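Local coordinates for protein caprin-2 (Danio rerio, PDB 4OUS) that acts in canonical Wnt signaling and carries a C1q domain that assembles as a trimer, at the interface of chains A and B. Numbering follows the deposited sequence. Chains: chain A/B, Caprin-2.

The four contacts are patches of one interface between two copies of the C1q domain, in an assembly of three. Strand 93-102 of chain B runs through contacts 1, 2 and 3, and strand 77-84 adds to contact 1. Strand 125-134 of chain A enters contacts 1, 2 and 4. Contact 1 lies about 9 Å from contacts 2 and 3, centre to centre of their C-alpha atoms. It shares A:Thr126 with contact 2, and A:His31 and B:Leu100 with contact 3. Contact 4 shares A:Ala7 with contact 3, about 10 Å away, and is about 18 Å from contacts 1 and 2. The patches should hold the subunits together as one surface.

Contact 1: the interface of chains A and B. Residues chain A 31, 122-123, 126; chain B 78-80, 100.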
loop_
_atom_site.group_PDB
_atom_site.type_symbol
_atom_site.label_atom_id
_atom_site.label_comp_id
_atom_site.label_asym_id
_atom_site.label_seq_id
_atom_site.Cartn_x
_atom_site.Cartn_y
_atom_site.Cartn_z
ATOM N N HIS A 31 12.924 11.296 -2.044
ATOM C CA HIS A 31 12.465 11.768 -3.342
ATOM C C HIS A 31 11.760 13.107 -3.221
ATOM O O HIS A 31 11.786 13.908 -4.157
ATOM C CB HIS A 31 11.523 10.757 -3.986
ATOM C CG HIS A 31 12.207 9.508 -4.440
ATOM N ND1 HIS A 31 11.868 8.260 -3.966
ATOM C CD2 HIS A 31 13.209 9.314 -5.328
ATOM C CE1 HIS A 31 12.633 7.349 -4.540
ATOM N NE2 HIS A 31 13.453 7.961 -5.374
ATOM N N TRP A 122 18.174 0.214 -5.210
ATOM C CA TRP A 122 16.896 0.036 -5.906
ATOM C C TRP A 122 15.690 0.384 -5.024
ATOM O O TRP A 122 14.556 0.330 -5.491
ATOM C CB TRP A 122 16.766 -1.377 -6.487
ATOM C CG TRP A 122 17.169 -1.426 -7.946
ATOM C CD1 TRP A 122 17.894 -0.489 -8.627
ATOM C CD2 TRP A 122 16.855 -2.455 -8.897
ATOM N NE1 TRP A 122 18.061 -0.877 -9.939
ATOM C CE2 TRP A 122 17.429 -2.080 -10.128
ATOM C CE3 TRP A 122 16.147 -3.660 -8.823
ATOM C CZ2 TRP A 122 17.313 -2.866 -11.275
ATOM C CZ3 TRP A 122 16.038 -4.438 -9.962
ATOM C CH2 TRP A 122 16.613 -4.038 -11.170
ATOM N N LYS A 123 15.944 0.741 -3.767
ATOM C CA LYS A 123 14.944 1.402 -2.931
ATOM C C LYS A 123 13.675 0.554 -2.746
ATOM O O LYS A 123 12.566 0.949 -3.122
ATOM C CB LYS A 123 14.626 2.783 -3.522
ATOM C CG LYS A 123 15.868 3.683 -3.569
ATOM C CD LYS A 123 15.667 4.941 -4.409
ATOM C CE LYS A 123 15.982 4.715 -5.882
ATOM N NZ LYS A 123 17.441 4.844 -6.153
ATOM N N THR A 126 10.711 1.655 2.000
ATOM C CA THR A 126 10.214 3.005 1.795
ATOM C C THR A 126 9.220 3.423 2.877
ATOM O O THR A 126 8.565 2.590 3.514
ATOM C CB THR A 126 9.498 3.110 0.453
ATOM O OG1 THR A 126 8.426 2.160 0.471
ATOM C CG2 THR A 126 10.441 2.822 -0.713
ATOM N N VAL B 78 14.913 4.112 -12.121
ATOM C CA VAL B 78 14.261 3.368 -11.054
ATOM C C VAL B 78 14.030 4.276 -9.849
ATOM O O VAL B 78 14.979 4.842 -9.299
ATOM C CB VAL B 78 15.103 2.144 -10.627
ATOM C CG1 VAL B 78 14.514 1.484 -9.379
ATOM C CG2 VAL B 78 15.218 1.145 -11.767
ATOM N N MET B 79 12.774 4.415 -9.438
ATOM C CA MET B 79 12.441 5.259 -8.295
ATOM C C MET B 79 12.259 4.448 -7.013
ATOM O O MET B 79 12.860 4.779 -5.988
ATOM C CB MET B 79 11.194 6.086 -8.592
ATOM C CG MET B 79 11.316 6.915 -9.879
ATOM S SD MET B 79 12.814 7.931 -10.070
ATOM C CE MET B 79 12.472 9.232 -8.888
ATOM N N VAL B 80 11.433 3.401 -7.057
ATOM C CA VAL B 80 11.346 2.426 -5.971
ATOM C C VAL B 80 11.167 1.055 -6.599
ATOM O O VAL B 80 10.809 0.951 -7.775
ATOM C CB VAL B 80 10.176 2.704 -4.973
ATOM C CG1 VAL B 80 10.314 4.065 -4.306
ATOM C CG2 VAL B 80 8.811 2.562 -5.639
ATOM N N LEU B 100 6.162 11.461 -5.787
ATOM C CA LEU B 100 7.173 11.972 -6.701
ATOM C C LEU B 100 6.852 13.365 -7.193
ATOM O O LEU B 100 5.701 13.681 -7.492
ATOM C CB LEU B 100 7.314 11.062 -7.916
ATOM C CG LEU B 100 7.644 9.592 -7.670
ATOM C CD1 LEU B 100 7.699 8.859 -8.998
ATOM C CD2 LEU B 100 8.952 9.437 -6.908
HETATM O O HOH W 1 17.707 4.693 -9.090
#
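A:His31 reaches across the subunit boundary of this C1q-family trimer to B:Met79 and B:Leu100. The imidazole and the B:Met79 side chain cross obliquely. The thioether chain bends at chi2 (-50°) and chi3 (-73°), which brings its methyl CE to 3.6 Å from A:His31 CD2. B:Leu100 lies alongside the histidine and points the same way, with CD2 4.1 Å from A:His31 CG. Further along, A:Trp122 meets B:Val78. B:Val78 CG2 sits over one face of the indole, toward its rim, 3.9 Å from A:Trp122 NE1. The other methyl, CG1, touches A:Trp122 CD1 at 4.0 Å. A:Thr126 and B:Val80 cross at about a right angle, methyl to methyl, with A:Thr126 CG2 3.8 Å from B:Val80 CG1. Between the indole and the imidazole, A:Lys123 passes along the backbone of B:Val78 and B:Met79. Its chain is bent at chi3 and at chi4 (-84°), and this turns the amine toward a water. A:Lys123 NZ is 3.0 Å from water 1, and water 1 is 2.7 Å from the carbonyl oxygen B:Val78 O.

Contact 2: the interface of chains A and B. Residues chain A 56-58, 124, 126; chain B 95-97.
Strands 51-60 and 125-134 of chain A, with the loop residue A:Tyr124, meet strand 93-102 of chain B. A:His58 meets B:His97 at a slant and the two share a hydrogen bond, A:His58 ND1 to B:His97 ND1 at 2.9 Å. A:His58 ND1 lies in the ring plane of B:His97, at its edge. One ND1 must carry the proton and the other accept it; the structure alone does not show which. The B:His97 CG lies between its backbone N and carbonyl carbon (chi1 75°), which sets the ring against chain A. A:Ile56 CG2 packs over a face of this ring, 3.8 Å from B:His97 CG. The backbone of B:Asn96 covers a face of A:His58, with its CA 3.6 Å from A:His58 CE1. The B:Asn96 side chain runs the opposite way to A:His58. Its amide oxygen OD1 accepts from the hydroxyl A:Thr126 OG1 at 2.7 Å, on a lone pair in the carbonyl plane. OD1 also takes B:His97 N, 2.8 Å away and tilted from that plane. Replacing B:Asn96 by an alanine would remove OD1, and the A:Thr126 hydroxyl and B:His97 N would probably lose the acceptor they share. Water 3 links A:His58 NE2 to the hydroxyl B:Ser95 OG. Water 2 links A:Tyr124 O to B:Ser95 O. The site gives the subunit interface a set of directional polar bonds, which should fix how the two domains register.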
loop_
_atom_site.group_PDB
_atom_site.type_symbol
_atom_site.label_atom_id
_atom_site.label_comp_id
_atom_site.label_asym_id
_atom_site.label_seq_id
_atom_site.Cartn_x
_atom_site.Cartn_y
_atom_site.Cartn_z
ATOM N N ILE A 56 2.190 5.624 4.432
ATOM C CA ILE A 56 2.316 4.321 3.790
ATOM C C ILE A 56 3.761 3.855 3.969
ATOM O O ILE A 56 4.692 4.672 3.897
ATOM C CB ILE A 56 1.970 4.375 2.274
ATOM C CG1 ILE A 56 0.669 5.134 2.002
ATOM C CG2 ILE A 56 1.928 2.971 1.678
ATOM C CD1 ILE A 56 0.360 5.308 0.524
ATOM N N PHE A 57 3.983 2.561 4.190
ATOM C CA PHE A 57 5.344 2.048 4.236
ATOM C C PHE A 57 5.409 0.640 3.677
ATOM O O PHE A 57 4.440 -0.118 3.749
ATOM C CB PHE A 57 5.917 2.096 5.664
ATOM C CG PHE A 57 5.217 1.208 6.656
ATOM C CD1 PHE A 57 5.634 -0.101 6.849
ATOM C CD2 PHE A 57 4.176 1.688 7.431
ATOM C CE1 PHE A 57 5.009 -0.923 7.778
ATOM C CE2 PHE A 57 3.553 0.865 8.362
ATOM C CZ PHE A 57 3.976 -0.433 8.535
ATOM N N HIS A 58 6.576 0.309 3.127
ATOM C CA HIS A 58 6.886 -1.001 2.571
ATOM C C HIS A 58 8.312 -1.322 2.973
ATOM O O HIS A 58 9.224 -0.616 2.535
ATOM C CB HIS A 58 6.774 -1.004 1.043
ATOM C CG HIS A 58 5.374 -0.915 0.529
ATOM N ND1 HIS A 58 4.706 0.277 0.344
ATOM C CD2 HIS A 58 4.522 -1.893 0.151
ATOM C CE1 HIS A 58 3.496 0.022 -0.124
ATOM N NE2 HIS A 58 3.361 -1.285 -0.255
ATOM N N TYR A 124 13.863 -0.622 -2.151
ATOM C CA TYR A 124 12.759 -1.510 -1.790
ATOM C C TYR A 124 12.025 -1.060 -0.530
ATOM O O TYR A 124 10.816 -1.269 -0.402
ATOM C CB TYR A 124 13.271 -2.931 -1.559
ATOM C CG TYR A 124 13.831 -3.599 -2.778
ATOM C CD1 TYR A 124 13.007 -4.298 -3.643
ATOM C CD2 TYR A 124 15.191 -3.551 -3.064
ATOM C CE1 TYR A 124 13.509 -4.926 -4.763
ATOM C CE2 TYR A 124 15.705 -4.177 -4.189
ATOM C CZ TYR A 124 14.853 -4.865 -5.026
ATOM O OH TYR A 124 15.322 -5.498 -6.151
ATOM N N THR A 126 10.711 1.655 2.000
ATOM C CA THR A 126 10.214 3.005 1.795
ATOM C C THR A 126 9.220 3.423 2.877
ATOM O O THR A 126 8.565 2.590 3.514
ATOM C CB THR A 126 9.498 3.110 0.453
ATOM O OG1 THR A 126 8.426 2.160 0.471
ATOM C CG2 THR A 126 10.441 2.822 -0.713
ATOM N N SER B 95 4.835 -5.138 -3.900
ATOM C CA SER B 95 4.136 -3.865 -3.784
ATOM C C SER B 95 5.057 -2.766 -3.291
ATOM O O SER B 95 6.029 -3.027 -2.571
ATOM C CB SER B 95 2.927 -3.996 -2.848
ATOM O OG SER B 95 3.321 -4.297 -1.521
ATOM N N ASN B 96 4.750 -1.541 -3.691
ATOM C CA ASN B 96 5.411 -0.373 -3.136
ATOM C C ASN B 96 4.577 0.863 -3.475
ATOM O O ASN B 96 3.458 0.758 -4.000
ATOM C CB ASN B 96 6.858 -0.238 -3.632
ATOM C CG ASN B 96 7.783 0.342 -2.567
ATOM O OD1 ASN B 96 7.367 1.180 -1.763
ATOM N ND2 ASN B 96 9.038 -0.086 -2.563
ATOM N N HIS B 97 5.124 2.025 -3.160
ATOM C CA HIS B 97 4.442 3.287 -3.343
ATOM C C HIS B 97 5.515 4.362 -3.488
ATOM O O HIS B 97 6.681 4.127 -3.147
ATOM C CB HIS B 97 3.571 3.594 -2.133
ATOM C CG HIS B 97 4.392 4.040 -0.972
ATOM N ND1 HIS B 97 5.056 3.166 -0.137
ATOM C CD2 HIS B 97 4.768 5.282 -0.592
ATOM C CE1 HIS B 97 5.769 3.858 0.735
ATOM N NE2 HIS B 97 5.615 5.143 0.477
HETATM O O HOH W 2 8.612 -3.109 -1.184
HETATM O O HOH W 3 1.383 -3.735 0.408
#

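Contact 3: the interface of chains A and B. Residues chain A 7-9, 31-32; chain B 98-101.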
loop_
_atom_site.group_PDB
_atom_site.type_symbol
_atom_site.label_atom_id
_atom_site.label_comp_id
_atom_site.label_asym_id
_atom_site.label_seq_id
_atom_site.Cartn_x
_atom_site.Cartn_y
_atom_site.Cartn_z
ATOM N N ALA A 7 4.564 16.807 2.241
ATOM C CA ALA A 7 4.656 15.440 1.753
ATOM C C ALA A 7 6.098 15.004 1.759
ATOM O O ALA A 7 6.984 15.779 1.412
ATOM C CB ALA A 7 4.077 15.324 0.347
ATOM N N PHE A 8 6.347 13.757 2.139
ATOM C CA PHE A 8 7.685 13.205 2.038
ATOM C C PHE A 8 7.611 11.802 1.470
ATOM O O PHE A 8 6.588 11.113 1.592
ATOM C CB PHE A 8 8.414 13.193 3.393
ATOM C CG PHE A 8 7.846 12.219 4.378
ATOM C CD1 PHE A 8 8.358 10.937 4.491
ATOM C CD2 PHE A 8 6.792 12.585 5.195
ATOM C CE1 PHE A 8 7.812 10.040 5.392
ATOM C CE2 PHE A 8 6.255 11.700 6.100
ATOM C CZ PHE A 8 6.764 10.424 6.196
ATOM N N SER A 9 8.713 11.377 0.867
ATOM C CA SER A 9 8.811 10.026 0.358
ATOM C C SER A 9 10.261 9.611 0.493
ATOM O O SER A 9 11.137 10.169 -0.177
ATOM C CB SER A 9 8.317 9.965 -1.081
ATOM O OG SER A 9 8.084 8.630 -1.474
ATOM N N HIS A 31 12.924 11.296 -2.044
ATOM C CA HIS A 31 12.465 11.768 -3.342
ATOM C C HIS A 31 11.760 13.107 -3.221
ATOM O O HIS A 31 11.786 13.908 -4.157
ATOM C CB HIS A 31 11.523 10.757 -3.986
ATOM C CG HIS A 31 12.207 9.508 -4.440
ATOM N ND1 HIS A 31 11.868 8.260 -3.966
ATOM C CD2 HIS A 31 13.209 9.314 -5.328
ATOM C CE1 HIS A 31 12.633 7.349 -4.540
ATOM N NE2 HIS A 31 13.453 7.961 -5.374
ATOM N N THR A 32 11.067 13.326 -2.103
ATOM C CA THR A 32 10.369 14.584 -1.840
ATOM C C THR A 32 10.372 14.867 -0.348
ATOM O O THR A 32 10.359 13.944 0.466
ATOM C CB THR A 32 8.894 14.573 -2.326
ATOM O OG1 THR A 32 8.226 13.407 -1.826
ATOM C CG2 THR A 32 8.791 14.609 -3.844
ATOM N N ALA B 98 5.124 5.552 -3.930
ATOM C CA ALA B 98 6.036 6.689 -3.919
ATOM C C ALA B 98 5.252 7.984 -4.017
ATOM O O ALA B 98 4.148 8.009 -4.562
ATOM C CB ALA B 98 7.040 6.600 -5.063
ATOM N N VAL B 99 5.822 9.056 -3.476
ATOM C CA VAL B 99 5.346 10.400 -3.771
ATOM C C VAL B 99 6.455 11.092 -4.545
ATOM O O VAL B 99 7.561 11.266 -4.028
ATOM C CB VAL B 99 4.992 11.214 -2.513
ATOM C CG1 VAL B 99 4.337 12.534 -2.915
ATOM C CG2 VAL B 99 4.083 10.411 -1.601
ATOM N N LEU B 100 6.162 11.461 -5.787
ATOM C CA LEU B 100 7.173 11.972 -6.701
ATOM C C LEU B 100 6.852 13.365 -7.193
ATOM O O LEU B 100 5.701 13.681 -7.492
ATOM C CB LEU B 100 7.314 11.062 -7.916
ATOM C CG LEU B 100 7.644 9.592 -7.670
ATOM C CD1 LEU B 100 7.699 8.859 -8.998
ATOM C CD2 LEU B 100 8.952 9.437 -6.908
ATOM N N GLN B 101 7.894 14.183 -7.305
ATOM C CA GLN B 101 7.817 15.464 -7.982
ATOM C C GLN B 101 7.990 15.225 -9.471
ATOM O O GLN B 101 9.059 14.797 -9.908
ATOM C CB GLN B 101 8.900 16.411 -7.464
ATOM C CG GLN B 101 8.937 17.756 -8.162
ATOM C CD GLN B 101 7.723 18.599 -7.845
ATOM O OE1 GLN B 101 7.347 18.755 -6.683
ATOM N NE2 GLN B 101 7.094 19.143 -8.880
HETATM O O HOH W 4 10.536 12.987 -6.719
#
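A:Ser9 and A:Thr32 both hydrogen bond to the backbone of B:Val99, one at its N-H and one at its carbonyl. B:Val99 N donates to the hydroxyl A:Ser9 OG at 3.0 Å, and the bond is nearly straight (176° at H). With chi1 at -165°, OG of A:Ser9 stands opposite its own backbone N and faces this N-H. A:Thr32 OG1 donates to B:Val99 O at 3.1 Å. It comes from above the carbonyl plane, 52° out of it, and so is not on a lone pair. A valine in place of A:Thr32 would probably leave B:Val99 O without this donor. One water adds a bridge: water 4 is 3.0 Å from the carbonyl oxygen A:His31 O and is also bonded by B:Gln101 N. The apolar contacts are looser. A:Ser9 CB lies 3.8 Å from B:Val99 CB. The methyl A:Thr32 CG2 is 4.0 Å from B:Gln101 CB. Strand 7-12 and the short strand 32-34 of chain A, with A:His31 in the loop just before the latter, thus lie against strand 93-102 of chain B, on the flank of the C1q beta-sandwich that faces the neighbouring subunit.

Contact 4: the interface of chains A and B. Residues chain A 4-7, 130-131; chain B 132-133.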
loop_
_atom_site.group_PDB
_atom_site.type_symbol
_atom_site.label_atom_id
_atom_site.label_comp_id
_atom_site.label_asym_id
_atom_site.label_seq_id
_atom_site.Cartn_x
_atom_site.Cartn_y
_atom_site.Cartn_z
ATOM N N LEU A 4 -0.946 24.731 3.283
ATOM C CA LEU A 4 0.377 24.125 3.355
ATOM C C LEU A 4 0.504 22.943 2.401
ATOM O O LEU A 4 -0.462 22.220 2.167
ATOM C CB LEU A 4 0.679 23.671 4.787
ATOM C CG LEU A 4 1.825 24.376 5.514
ATOM C CD1 LEU A 4 1.837 23.999 6.989
ATOM C CD2 LEU A 4 3.158 24.045 4.862
ATOM N N ARG A 5 1.696 22.759 1.843
ATOM C CA ARG A 5 2.002 21.560 1.078
ATOM C C ARG A 5 3.013 20.750 1.866
ATOM O O ARG A 5 4.130 21.206 2.107
ATOM C CB ARG A 5 2.529 21.913 -0.311
ATOM C CG ARG A 5 1.521 22.685 -1.145
ATOM C CD ARG A 5 1.986 22.881 -2.575
ATOM N NE ARG A 5 0.888 23.320 -3.430
ATOM C CZ ARG A 5 1.007 23.578 -4.728
ATOM N NH1 ARG A 5 2.182 23.447 -5.328
ATOM N NH2 ARG A 5 -0.050 23.971 -5.426
ATOM N N VAL A 6 2.606 19.567 2.308
ATOM C CA VAL A 6 3.449 18.760 3.166
ATOM C C VAL A 6 3.416 17.320 2.670
ATOM O O VAL A 6 2.357 16.683 2.661
ATOM C CB VAL A 6 2.985 18.810 4.638
ATOM C CG1 VAL A 6 3.961 18.056 5.529
ATOM C CG2 VAL A 6 2.817 20.247 5.117
ATOM N N ALA A 7 4.564 16.807 2.241
ATOM C CA ALA A 7 4.656 15.440 1.753
ATOM C C ALA A 7 6.098 15.004 1.759
ATOM O O ALA A 7 6.984 15.779 1.412
ATOM C CB ALA A 7 4.077 15.324 0.347
ATOM N N PHE A 130 1.731 12.267 3.626
ATOM C CA PHE A 130 1.311 13.553 3.107
ATOM C C PHE A 130 0.116 14.095 3.871
ATOM O O PHE A 130 -0.672 13.354 4.465
ATOM C CB PHE A 130 1.002 13.482 1.600
ATOM C CG PHE A 130 -0.067 12.495 1.216
ATOM C CD1 PHE A 130 -1.401 12.867 1.196
ATOM C CD2 PHE A 130 0.267 11.218 0.807
ATOM C CE1 PHE A 130 -2.382 11.974 0.813
ATOM C CE2 PHE A 130 -0.713 10.319 0.425
ATOM C CZ PHE A 130 -2.037 10.703 0.426
ATOM N N LEU A 131 0.000 15.412 3.844
ATOM C CA LEU A 131 -1.127 16.124 4.408
ATOM C C LEU A 131 -2.362 15.908 3.545
ATOM O O LEU A 131 -2.327 16.140 2.334
ATOM C CB LEU A 131 -0.791 17.608 4.509
ATOM C CG LEU A 131 -1.902 18.558 4.932
ATOM C CD1 LEU A 131 -2.413 18.235 6.323
ATOM C CD2 LEU A 131 -1.387 19.982 4.870
ATOM N N LEU B 132 -1.413 15.066 -6.247
ATOM C CA LEU B 132 -1.524 15.550 -4.877
ATOM C C LEU B 132 -1.471 17.083 -4.829
ATOM O O LEU B 132 -2.375 17.727 -4.296
ATOM C CB LEU B 132 -0.418 14.943 -4.015
ATOM C CG LEU B 132 -0.375 15.392 -2.555
ATOM C CD1 LEU B 132 -1.627 14.939 -1.812
ATOM C CD2 LEU B 132 0.879 14.857 -1.883
ATOM N N TYR B 133 -0.411 17.656 -5.391
ATOM C CA TYR B 133 -0.237 19.107 -5.451
ATOM C C TYR B 133 0.118 19.566 -6.842
ATOM O O TYR B 133 1.146 19.165 -7.375
ATOM C CB TYR B 133 0.873 19.576 -4.520
ATOM C CG TYR B 133 0.623 19.332 -3.071
ATOM C CD1 TYR B 133 -0.488 19.874 -2.449
ATOM C CD2 TYR B 133 1.518 18.591 -2.310
ATOM C CE1 TYR B 133 -0.718 19.668 -1.110
ATOM C CE2 TYR B 133 1.296 18.375 -0.978
ATOM C CZ TYR B 133 0.179 18.917 -0.383
ATOM O OH TYR B 133 -0.036 18.700 0.955
HETATM O O HOH W 5 -2.696 18.379 1.080
#
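B:Tyr133 pushes its ring against the N-terminal segment of chain A and has 93 Å² hidden by chain A. The phenol OH accepts from the backbone A:Val6 N at 3.1 Å, at 164° at H. It is also 2.7 Å from water 5, which lies 2.6 Å from A:Leu131 O. The hydroxyl is bonded directly to the N-terminal segment and through water to strand 125-134 of chain A. The ring is sandwiched. B:Leu132 CG, from its own chain, lies over one face toward the rim. A:Arg5 CG lies over the opposite face, 3.8 Å from the ring centroid. A:Arg5 is extended from CG to NE and runs past B:Tyr133 in the opposite direction. Its guanidinium plane is 19° from the ring plane, with B:Tyr133 CB over one face. A:Arg5 is poorly ordered, so the details of its placement are uncertain. B:Leu132 carries the apolar part. Its CG lies opposite its backbone N (chi1 178°), which extends both methyls toward chain A. CD1 is 3.7 Å from A:Phe130 CD1, and CD2 is 3.7 Å from A:Phe130 CB and 3.9 Å from A:Ala7 CB. The site joins the C-terminal strand 125-134 of one subunit to both chain ends of the next, which likely secures this end of the trimer.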